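Glyoxalase family protein (Bacillus cereus, PDB 1ZSW) is of unknown function but binds zinc and belongs to the glyoxalase (vicinal oxygen chelate) family, consistent with a metal-dependent enzyme. Local coordinates at residues Ala41-Asn50 with Ala330-Lys338; Phe72-Glu83 with Phe302-Leu311. All blocks are in the same frame, centred on the assembly; numbering follows the deposited sequence.

Contact 1: Ala41-Asn50 with Ala330-Lys338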
loop_
_atom_site.group_PDB
_atom_site.type_symbol
_atom_site.label_atom_id
_atom_site.label_comp_id
_atom_site.label_asym_id
_atom_site.label_seq_id
_atom_site.Cartn_x
_atom_site.Cartn_y
_atom_site.Cartn_z
ATOM N N ALA A 41 -17.891 -5.623 -1.323
ATOM C CA ALA A 41 -17.321 -5.554 0.017
ATOM C C ALA A 41 -17.453 -6.851 0.800
ATOM O O ALA A 41 -16.535 -7.198 1.529
ATOM C CB ALA A 41 -17.916 -4.374 0.818
ATOM N N ASN A 42 -18.579 -7.554 0.673
ATOM C CA ASN A 42 -18.735 -8.838 1.385
ATOM C C ASN A 42 -17.636 -9.837 1.021
ATOM O O ASN A 42 -17.023 -10.437 1.902
ATOM C CB ASN A 42 -20.120 -9.462 1.139
ATOM C CG ASN A 42 -21.262 -8.626 1.724
ATOM O OD1 ASN A 42 -21.059 -7.814 2.607
ATOM N ND2 ASN A 42 -22.467 -8.827 1.205
ATOM N N GLU A 43 -17.353 -9.979 -0.271
ATOM C CA GLU A 43 -16.339 -10.930 -0.743
ATOM C C GLU A 43 -14.929 -10.417 -0.423
ATOM O O GLU A 43 -14.025 -11.193 -0.108
ATOM C CB GLU A 43 -16.514 -11.187 -2.242
ATOM C CG GLU A 43 -17.837 -11.890 -2.569
ATOM C CD GLU A 43 -18.223 -11.806 -4.033
ATOM O OE1 GLU A 43 -17.604 -11.023 -4.787
ATOM O OE2 GLU A 43 -19.172 -12.522 -4.432
ATOM N N ASN A 44 -14.772 -9.095 -0.481
ATOM C CA ASN A 44 -13.490 -8.467 -0.177
ATOM C C ASN A 44 -13.132 -8.653 1.288
ATOM O O ASN A 44 -12.038 -9.088 1.624
ATOM C CB ASN A 44 -13.546 -6.977 -0.573
ATOM C CG ASN A 44 -12.232 -6.269 -0.311
ATOM O OD1 ASN A 44 -11.259 -6.431 -1.057
ATOM N ND2 ASN A 44 -12.199 -5.483 0.741
ATOM N N ASN A 45 -14.112 -8.399 2.161
ATOM C CA ASN A 45 -13.956 -8.625 3.585
ATOM C C ASN A 45 -13.626 -10.086 3.900
ATOM O O ASN A 45 -12.731 -10.345 4.680
ATOM C CB ASN A 45 -15.233 -8.172 4.314
ATOM C CG ASN A 45 -15.180 -8.394 5.832
ATOM O OD1 ASN A 45 -15.915 -9.241 6.363
ATOM N ND2 ASN A 45 -14.330 -7.644 6.527
ATOM N N HIS A 46 -14.316 -11.020 3.250
ATOM C CA HIS A 46 -14.038 -12.404 3.520
ATOM C C HIS A 46 -12.582 -12.719 3.152
ATOM O O HIS A 46 -11.853 -13.331 3.926
ATOM C CB HIS A 46 -15.000 -13.343 2.794
ATOM C CG HIS A 46 -14.676 -14.783 3.038
ATOM N ND1 HIS A 46 -14.948 -15.409 4.237
ATOM C CD2 HIS A 46 -14.045 -15.699 2.262
ATOM C CE1 HIS A 46 -14.514 -16.658 4.181
ATOM N NE2 HIS A 46 -13.969 -16.859 2.994
ATOM N N PHE A 47 -12.126 -12.249 1.999
ATOM C CA PHE A 47 -10.779 -12.597 1.588
ATOM C C PHE A 47 -9.690 -12.004 2.457
ATOM O O PHE A 47 -8.770 -12.728 2.901
ATOM C CB PHE A 47 -10.552 -12.168 0.128
ATOM C CG PHE A 47 -9.287 -12.710 -0.446
ATOM C CD1 PHE A 47 -9.215 -14.024 -0.896
ATOM C CD2 PHE A 47 -8.158 -11.919 -0.518
ATOM C CE1 PHE A 47 -8.030 -14.521 -1.433
ATOM C CE2 PHE A 47 -6.961 -12.397 -1.057
ATOM C CZ PHE A 47 -6.901 -13.707 -1.529
ATOM N N TYR A 48 -9.775 -10.688 2.724
ATOM C CA TYR A 48 -8.647 -10.022 3.414
ATOM C C TYR A 48 -8.627 -10.284 4.915
ATOM O O TYR A 48 -7.571 -10.356 5.527
ATOM C CB TYR A 48 -8.562 -8.501 3.041
ATOM C CG TYR A 48 -8.124 -8.440 1.606
ATOM C CD1 TYR A 48 -9.068 -8.443 0.580
ATOM C CD2 TYR A 48 -6.779 -8.561 1.290
ATOM C CE1 TYR A 48 -8.670 -8.512 -0.797
ATOM C CE2 TYR A 48 -6.368 -8.618 -0.055
ATOM C CZ TYR A 48 -7.320 -8.607 -1.070
ATOM O OH TYR A 48 -6.882 -8.701 -2.396
ATOM N N LYS A 49 -9.803 -10.468 5.496
ATOM C CA LYS A 49 -9.901 -10.740 6.928
ATOM C C LYS A 49 -9.903 -12.235 7.198
ATOM O O LYS A 49 -9.048 -12.725 7.903
ATOM C CB LYS A 49 -11.143 -10.060 7.511
ATOM C CG LYS A 49 -11.319 -10.300 9.007
ATOM C CD LYS A 49 -12.478 -9.465 9.565
ATOM C CE LYS A 49 -13.797 -9.920 8.979
ATOM N NZ LYS A 49 -14.249 -11.245 9.514
ATOM N N ASN A 50 -10.831 -12.971 6.606
ATOM C CA ASN A 50 -10.931 -14.402 6.948
ATOM C C ASN A 50 -9.849 -15.274 6.326
ATOM O O ASN A 50 -9.288 -16.129 7.005
ATOM C CB ASN A 50 -12.337 -14.929 6.666
ATOM C CG ASN A 50 -13.380 -14.215 7.509
ATOM O OD1 ASN A 50 -14.353 -13.680 6.996
ATOM N ND2 ASN A 50 -13.127 -14.142 8.814
ATOM N N ALA A 330 -28.154 5.142 5.851
ATOM C CA ALA A 330 -29.342 4.712 5.112
ATOM C C ALA A 330 -29.017 4.204 3.704
ATOM O O ALA A 330 -29.694 3.301 3.202
ATOM C CB ALA A 330 -30.364 5.840 5.059
ATOM N N ASN A 331 -27.977 4.765 3.082
ATOM C CA ASN A 331 -27.587 4.394 1.717
ATOM C C ASN A 331 -26.588 3.220 1.636
ATOM O O ASN A 331 -26.218 2.793 0.541
ATOM C CB ASN A 331 -27.022 5.607 0.971
ATOM C CG ASN A 331 -27.022 5.420 -0.541
ATOM O OD1 ASN A 331 -28.077 5.440 -1.182
ATOM N ND2 ASN A 331 -25.836 5.246 -1.118
ATOM N N LEU A 332 -26.180 2.676 2.779
ATOM C CA LEU A 332 -25.203 1.581 2.783
ATOM C C LEU A 332 -25.793 0.251 3.241
ATOM O O LEU A 332 -26.515 0.192 4.239
ATOM C CB LEU A 332 -24.001 1.926 3.670
ATOM C CG LEU A 332 -23.192 3.173 3.312
ATOM C CD1 LEU A 332 -22.433 3.665 4.537
ATOM C CD2 LEU A 332 -22.249 2.929 2.144
ATOM N N ALA A 333 -25.469 -0.815 2.513
ATOM C CA ALA A 333 -25.833 -2.172 2.922
ATOM C C ALA A 333 -24.817 -2.661 3.933
ATOM O O ALA A 333 -23.616 -2.416 3.769
ATOM C CB ALA A 333 -25.858 -3.093 1.735
ATOM N N PRO A 334 -25.281 -3.356 4.987
ATOM C CA PRO A 334 -24.331 -3.876 5.971
ATOM C C PRO A 334 -23.366 -4.883 5.342
ATOM O O PRO A 334 -23.720 -5.565 4.378
ATOM C CB PRO A 334 -25.226 -4.566 7.007
ATOM C CG PRO A 334 -26.541 -4.768 6.330
ATOM C CD PRO A 334 -26.682 -3.675 5.333
ATOM N N ILE A 335 -22.149 -4.962 5.864
ATOM C CA ILE A 335 -21.207 -5.951 5.353
ATOM C C ILE A 335 -21.483 -7.276 6.042
ATOM O O ILE A 335 -21.426 -7.376 7.264
ATOM C CB ILE A 335 -19.750 -5.483 5.483
ATOM C CG1 ILE A 335 -19.480 -4.426 4.408
ATOM C CG2 ILE A 335 -18.771 -6.666 5.353
ATOM C CD1 ILE A 335 -18.369 -3.507 4.729
ATOM N N GLU A 336 -21.824 -8.278 5.242
ATOM C CA GLU A 336 -22.237 -9.572 5.758
ATOM C C GLU A 336 -21.044 -10.494 5.947
ATOM O O GLU A 336 -20.274 -10.703 5.012
ATOM C CB GLU A 336 -23.243 -10.216 4.802
ATOM C CG GLU A 336 -24.553 -9.449 4.659
ATOM C CD GLU A 336 -25.387 -9.931 3.484
ATOM O OE1 GLU A 336 -25.798 -9.081 2.657
ATOM O OE2 GLU A 336 -25.618 -11.158 3.375
ATOM N N GLU A 337 -20.907 -11.043 7.153
ATOM C CA GLU A 337 -19.858 -12.010 7.465
ATOM C C GLU A 337 -20.250 -13.391 6.965
ATOM O O GLU A 337 -21.282 -13.933 7.367
ATOM C CB GLU A 337 -19.589 -12.059 8.971
ATOM C CG GLU A 337 -19.018 -10.762 9.554
ATOM C CD GLU A 337 -17.567 -10.498 9.147
ATOM O OE1 GLU A 337 -16.857 -11.455 8.777
ATOM O OE2 GLU A 337 -17.140 -9.326 9.213
ATOM N N LYS A 338 -19.430 -13.952 6.076
ATOM C CA LYS A 338 -19.701 -15.270 5.504
ATOM C C LYS A 338 -18.742 -16.333 6.051
ATOM O O LYS A 338 -17.855 -16.050 6.868
ATOM C CB LYS A 338 -19.687 -15.223 3.964
ATOM C CG LYS A 338 -18.310 -15.156 3.308
ATOM C CD LYS A 338 -18.400 -14.706 1.842
ATOM C CE LYS A 338 -17.413 -15.480 0.957
ATOM N NZ LYS A 338 -17.089 -14.799 -0.340
ATOM O OXT LYS A 338 -18.844 -17.511 5.700
HETATM O O HOH W 1 -17.586 -10.805 4.571
HETATM O O HOH W 2 -14.130 -13.920 -0.787
#
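With CG beside its backbone N (chi1 -65°), Asn42 swings its amide off helix 41-51 to the incoming C-terminal tail, where Glu336 N donates to Asn42 OD1 at 2.8 Å. The N-H is somewhat bent and comes from above the carbonyl plane, 55° out of it. The bend of Glu337 at chi2 (-72°) turns its carboxylate back to the helix, and Lys49, curled at its last two torsions, closes a salt bridge from NZ to Glu337 OE1 of 2.7 Å, meeting the oxygen on its syn side but out of the carboxylate plane. Arg56 forms a second, long and weak ion pair with Glu337. Just ahead of these polar grips along the tail, Ile335 CG1 rests 3.9 Å from Ala41 CB. Lys338, poorly ordered, crosses His46 at about a right angle in a CH-pi contact, CE over one face and 3.8 Å from the ring centroid. One water lies within bonding distance of both Asn42 O and Glu336 O; another, equally tentative, links Lys338 NZ to Glu43 O. The C-terminal tail of this vicinal oxygen chelate-type protein thus packs along helix 41-51 beside strands 55-62 and 69-74, away from the zinc.

Contact 2: Phe72-Glu83 with Phe302-Leu311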
loop_
_atom_site.group_PDB
_atom_site.type_symbol
_atom_site.label_atom_id
_atom_site.label_comp_id
_atom_site.label_asym_id
_atom_site.label_seq_id
_atom_site.Cartn_x
_atom_site.Cartn_y
_atom_site.Cartn_z
ATOM N N PHE A 72 -10.336 -0.603 5.350
ATOM C CA PHE A 72 -8.889 -0.788 5.542
ATOM C C PHE A 72 -8.693 -2.088 6.292
ATOM O O PHE A 72 -9.488 -2.457 7.192
ATOM C CB PHE A 72 -8.221 0.305 6.421
ATOM C CG PHE A 72 -8.103 1.676 5.791
ATOM C CD1 PHE A 72 -9.212 2.512 5.704
ATOM C CD2 PHE A 72 -6.858 2.159 5.367
ATOM C CE1 PHE A 72 -9.098 3.798 5.172
ATOM C CE2 PHE A 72 -6.728 3.454 4.826
ATOM C CZ PHE A 72 -7.857 4.270 4.728
ATOM N N TYR A 73 -7.637 -2.797 5.881
ATOM C CA TYR A 73 -7.105 -3.987 6.570
ATOM C C TYR A 73 -5.638 -3.760 6.908
ATOM O O TYR A 73 -4.909 -3.076 6.180
ATOM C CB TYR A 73 -7.227 -5.193 5.627
ATOM C CG TYR A 73 -8.636 -5.398 5.087
ATOM C CD1 TYR A 73 -9.032 -4.822 3.867
ATOM C CD2 TYR A 73 -9.608 -6.122 5.831
ATOM C CE1 TYR A 73 -10.309 -4.988 3.355
ATOM C CE2 TYR A 73 -10.918 -6.277 5.327
ATOM C CZ TYR A 73 -11.246 -5.707 4.089
ATOM O OH TYR A 73 -12.486 -5.838 3.529
ATOM N N GLY A 74 -5.172 -4.371 7.982
ATOM C CA GLY A 74 -3.776 -4.259 8.349
ATOM C C GLY A 74 -3.483 -5.052 9.586
ATOM O O GLY A 74 -4.107 -6.063 9.834
ATOM N N ASP A 75 -2.525 -4.557 10.344
ATOM C CA ASP A 75 -2.084 -5.223 11.563
ATOM C C ASP A 75 -2.997 -4.816 12.722
ATOM O O ASP A 75 -4.054 -4.252 12.503
ATOM C CB ASP A 75 -0.586 -4.962 11.851
ATOM C CG ASP A 75 -0.285 -3.560 12.362
ATOM O OD1 ASP A 75 -1.184 -2.718 12.321
ATOM O OD2 ASP A 75 0.878 -3.300 12.782
ATOM N N LYS A 76 -2.557 -5.100 13.943
ATOM C CA LYS A 76 -3.406 -4.836 15.134
ATOM C C LYS A 76 -4.000 -3.423 15.148
ATOM O O LYS A 76 -5.179 -3.248 15.475
ATOM C CB LYS A 76 -2.602 -5.072 16.409
ATOM C CG LYS A 76 -3.420 -4.939 17.710
ATOM C CD LYS A 76 -2.478 -5.123 18.895
ATOM C CE LYS A 76 -3.196 -4.909 20.216
ATOM N NZ LYS A 76 -4.127 -6.042 20.452
ATOM N N THR A 77 -3.204 -2.426 14.777
ATOM C CA THR A 77 -3.668 -1.024 14.800
ATOM C C THR A 77 -3.773 -0.381 13.412
ATOM O O THR A 77 -4.030 0.822 13.267
ATOM C CB THR A 77 -2.747 -0.122 15.651
ATOM O OG1 THR A 77 -1.429 -0.116 15.091
ATOM C CG2 THR A 77 -2.680 -0.617 17.090
ATOM N N GLY A 78 -3.526 -1.163 12.375
ATOM C CA GLY A 78 -3.539 -0.581 11.046
ATOM C C GLY A 78 -2.352 0.340 10.882
ATOM O O GLY A 78 -2.457 1.387 10.225
ATOM N N SER A 79 -1.199 -0.048 11.418
ATOM C CA SER A 79 -0.047 0.867 11.430
ATOM C C SER A 79 0.500 1.119 10.009
ATOM O O SER A 79 0.279 0.286 9.119
ATOM C CB SER A 79 1.025 0.350 12.350
ATOM O OG SER A 79 1.540 -0.833 11.841
ATOM N N PRO A 80 1.148 2.273 9.788
ATOM C CA PRO A 80 1.748 2.575 8.491
ATOM C C PRO A 80 2.617 1.420 8.019
ATOM O O PRO A 80 3.446 0.872 8.787
ATOM C CB PRO A 80 2.615 3.792 8.782
ATOM C CG PRO A 80 1.750 4.554 9.809
ATOM C CD PRO A 80 1.274 3.427 10.720
ATOM N N GLY A 81 2.448 1.076 6.749
ATOM C CA GLY A 81 3.209 -0.075 6.249
ATOM C C GLY A 81 2.398 -1.368 6.181
ATOM O O GLY A 81 2.820 -2.333 5.517
ATOM N N THR A 82 1.243 -1.418 6.840
ATOM C CA THR A 82 0.485 -2.653 6.902
ATOM C C THR A 82 -0.868 -2.541 6.210
ATOM O O THR A 82 -1.554 -3.549 6.021
ATOM C CB THR A 82 0.244 -3.145 8.385
ATOM O OG1 THR A 82 -0.746 -2.316 9.025
ATOM C CG2 THR A 82 1.531 -3.175 9.168
ATOM N N GLU A 83 -1.225 -1.313 5.800
ATOM C CA GLU A 83 -2.575 -0.978 5.423
ATOM C C GLU A 83 -2.847 -1.248 3.946
ATOM O O GLU A 83 -2.199 -0.624 3.087
ATOM C CB GLU A 83 -2.781 0.536 5.639
ATOM C CG GLU A 83 -2.457 1.027 7.058
ATOM C CD GLU A 83 -2.422 2.549 7.162
ATOM O OE1 GLU A 83 -2.973 3.229 6.262
ATOM O OE2 GLU A 83 -1.817 3.061 8.130
ATOM N N PHE A 302 -5.098 5.415 13.162
ATOM C CA PHE A 302 -6.507 5.009 13.336
ATOM C C PHE A 302 -6.979 4.990 14.791
ATOM O O PHE A 302 -8.178 4.817 15.043
ATOM C CB PHE A 302 -6.777 3.630 12.705
ATOM C CG PHE A 302 -6.597 3.596 11.217
ATOM C CD1 PHE A 302 -5.744 2.672 10.630
ATOM C CD2 PHE A 302 -7.286 4.493 10.404
ATOM C CE1 PHE A 302 -5.556 2.652 9.243
ATOM C CE2 PHE A 302 -7.122 4.484 9.027
ATOM C CZ PHE A 302 -6.258 3.564 8.444
ATOM N N THR A 303 -6.046 5.128 15.733
ATOM C CA THR A 303 -6.398 5.117 17.158
ATOM C C THR A 303 -6.701 6.521 17.661
ATOM O O THR A 303 -7.119 6.692 18.809
ATOM C CB THR A 303 -5.316 4.441 18.046
ATOM O OG1 THR A 303 -4.130 5.247 18.078
ATOM C CG2 THR A 303 -4.989 3.036 17.540
ATOM N N VAL A 304 -6.511 7.514 16.791
ATOM C CA VAL A 304 -6.876 8.899 17.080
ATOM C C VAL A 304 -8.352 9.027 17.523
ATOM O O VAL A 304 -8.636 9.721 18.499
ATOM C CB VAL A 304 -6.527 9.868 15.887
ATOM C CG1 VAL A 304 -7.510 9.727 14.725
ATOM C CG2 VAL A 304 -6.463 11.322 16.347
ATOM N N ASP A 305 -9.265 8.336 16.831
ATOM C CA ASP A 305 -10.711 8.476 17.075
ATOM C C ASP A 305 -11.377 7.208 17.635
ATOM O O ASP A 305 -12.590 7.000 17.470
ATOM C CB ASP A 305 -11.427 8.946 15.792
ATOM C CG ASP A 305 -11.660 7.818 14.777
ATOM O OD1 ASP A 305 -10.857 6.854 14.738
ATOM O OD2 ASP A 305 -12.647 7.901 14.003
ATOM N N GLY A 306 -10.592 6.359 18.289
ATOM C CA GLY A 306 -11.130 5.115 18.831
ATOM C C GLY A 306 -10.098 4.288 19.553
ATOM O O GLY A 306 -8.892 4.470 19.353
ATOM N N ASP A 307 -10.574 3.382 20.401
ATOM C CA ASP A 307 -9.711 2.444 21.108
ATOM C C ASP A 307 -9.293 1.299 20.192
ATOM O O ASP A 307 -10.072 0.874 19.322
ATOM C CB ASP A 307 -10.431 1.874 22.329
ATOM C CG ASP A 307 -11.753 1.224 21.969
ATOM O OD1 ASP A 307 -11.826 -0.023 22.005
ATOM O OD2 ASP A 307 -12.715 1.953 21.626
ATOM N N VAL A 308 -8.073 0.806 20.398
ATOM C CA VAL A 308 -7.564 -0.377 19.690
ATOM C C VAL A 308 -8.514 -1.575 19.825
ATOM O O VAL A 308 -8.710 -2.347 18.875
ATOM C CB VAL A 308 -6.132 -0.761 20.180
ATOM C CG1 VAL A 308 -5.622 -2.016 19.490
ATOM C CG2 VAL A 308 -5.156 0.379 19.949
ATOM N N GLU A 309 -9.123 -1.735 20.997
ATOM C CA GLU A 309 -9.984 -2.895 21.230
ATOM C C GLU A 309 -11.123 -3.060 20.231
ATOM O O GLU A 309 -11.488 -4.183 19.893
ATOM C CB GLU A 309 -10.527 -2.926 22.668
ATOM C CG GLU A 309 -9.775 -3.894 23.571
ATOM C CD GLU A 309 -10.042 -5.362 23.232
ATOM O OE1 GLU A 309 -9.095 -6.175 23.315
ATOM O OE2 GLU A 309 -11.197 -5.707 22.881
ATOM N N HIS A 310 -11.657 -1.950 19.737
ATOM C CA HIS A 310 -12.869 -1.986 18.921
ATOM C C HIS A 310 -12.705 -1.442 17.486
ATOM O O HIS A 310 -13.693 -1.234 16.783
ATOM C CB HIS A 310 -14.010 -1.282 19.670
ATOM C CG HIS A 310 -14.429 -2.002 20.913
ATOM N ND1 HIS A 310 -15.102 -3.205 20.879
ATOM C CD2 HIS A 310 -14.240 -1.716 22.224
ATOM C CE1 HIS A 310 -15.321 -3.624 22.113
ATOM N NE2 HIS A 310 -14.808 -2.737 22.948
ATOM N N LEU A 311 -11.458 -1.234 17.054
ATOM C CA LEU A 311 -11.173 -0.793 15.678
ATOM C C LEU A 311 -11.922 -1.636 14.679
ATOM O O LEU A 311 -11.913 -2.867 14.777
ATOM C CB LEU A 311 -9.692 -0.935 15.340
ATOM C CG LEU A 311 -8.683 0.064 15.900
ATOM C CD1 LEU A 311 -7.296 -0.330 15.428
ATOM C CD2 LEU A 311 -8.993 1.504 15.494
HETATM O O HOH W 3 -7.271 -4.752 19.875
HETATM O O HOH W 4 -2.731 3.546 12.365
#
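Phe302 points the edge of its ring at the face of Phe72, in the conformer described, as a T-shaped pair with planes inclined at 63° and centroids 4.9 Å apart. The touching atom is Phe302 CZ, which stands over the Phe72 ring nearer its rim than its centre, 3.4 Å from Phe72 CD2. Phe302 belongs to the loop after strand 292-300, and its ring edge runs past the backbone of 72-83: Thr77 O lies near the ring plane, 3.6 Å from Phe302 CD1, while Gly78 O approaches CE1 obliquely. Gly78, at positive phi, presents no side chain to this ring, which packs directly against the turn. Glu83, also in the conformer described, meets Phe302 from the opposite direction, its CD 3.8 Å from Phe302 CE1 and its carboxylate turned 53° from the ring. This end of the contact lies beside the metal centre of the vicinal oxygen chelate fold, where His33, His246 and Glu294 hold the zinc ion; the Glu83 side chain touches His33, and that of Phe72 comes within about 6 Å of the metal. A beta-mercaptoethanol, probably from the crystallisation liquor, lies next to Phe72, consistent with a pocket. Away from the zinc, Val308 CG2 sits 3.9 Å from Thr77 CG2, and its CG1 meets CE of Lys76, whose chain is extended as far as CE and then bent at chi4 (71°), turning NZ toward its salt bridge with Glu168. Leu311 CD1 packs against the same backbone, 3.7 Å from Thr77 CA. Asp75 OD1 takes a nearly straight bond from Ser79 N and OD2 one from Ser79 OG, which would steady the backbone facing Phe302. A water donates to Thr77 O and accepts from Phe302 N.

Contact 1 is a surface contact, its centre about 20 Å from the centre of the chain and away from the zinc, whereas contact 2 is partly buried and reaches the metal site. Both tie sequence that follows the last sheet strand, 292-300, back to the N-terminal family region. Their chemistry differs accordingly: the tail is held to its helix by a direct salt bridge and a side-chain to backbone hydrogen bond, while contact 2 relies on aromatic and aliphatic packing with no direct hydrogen bond across it; waters take part in both. The two meet through strand 69-74, where Tyr73, turned away from 302-311, packs against helix 41-51 at Asn45 and Tyr48.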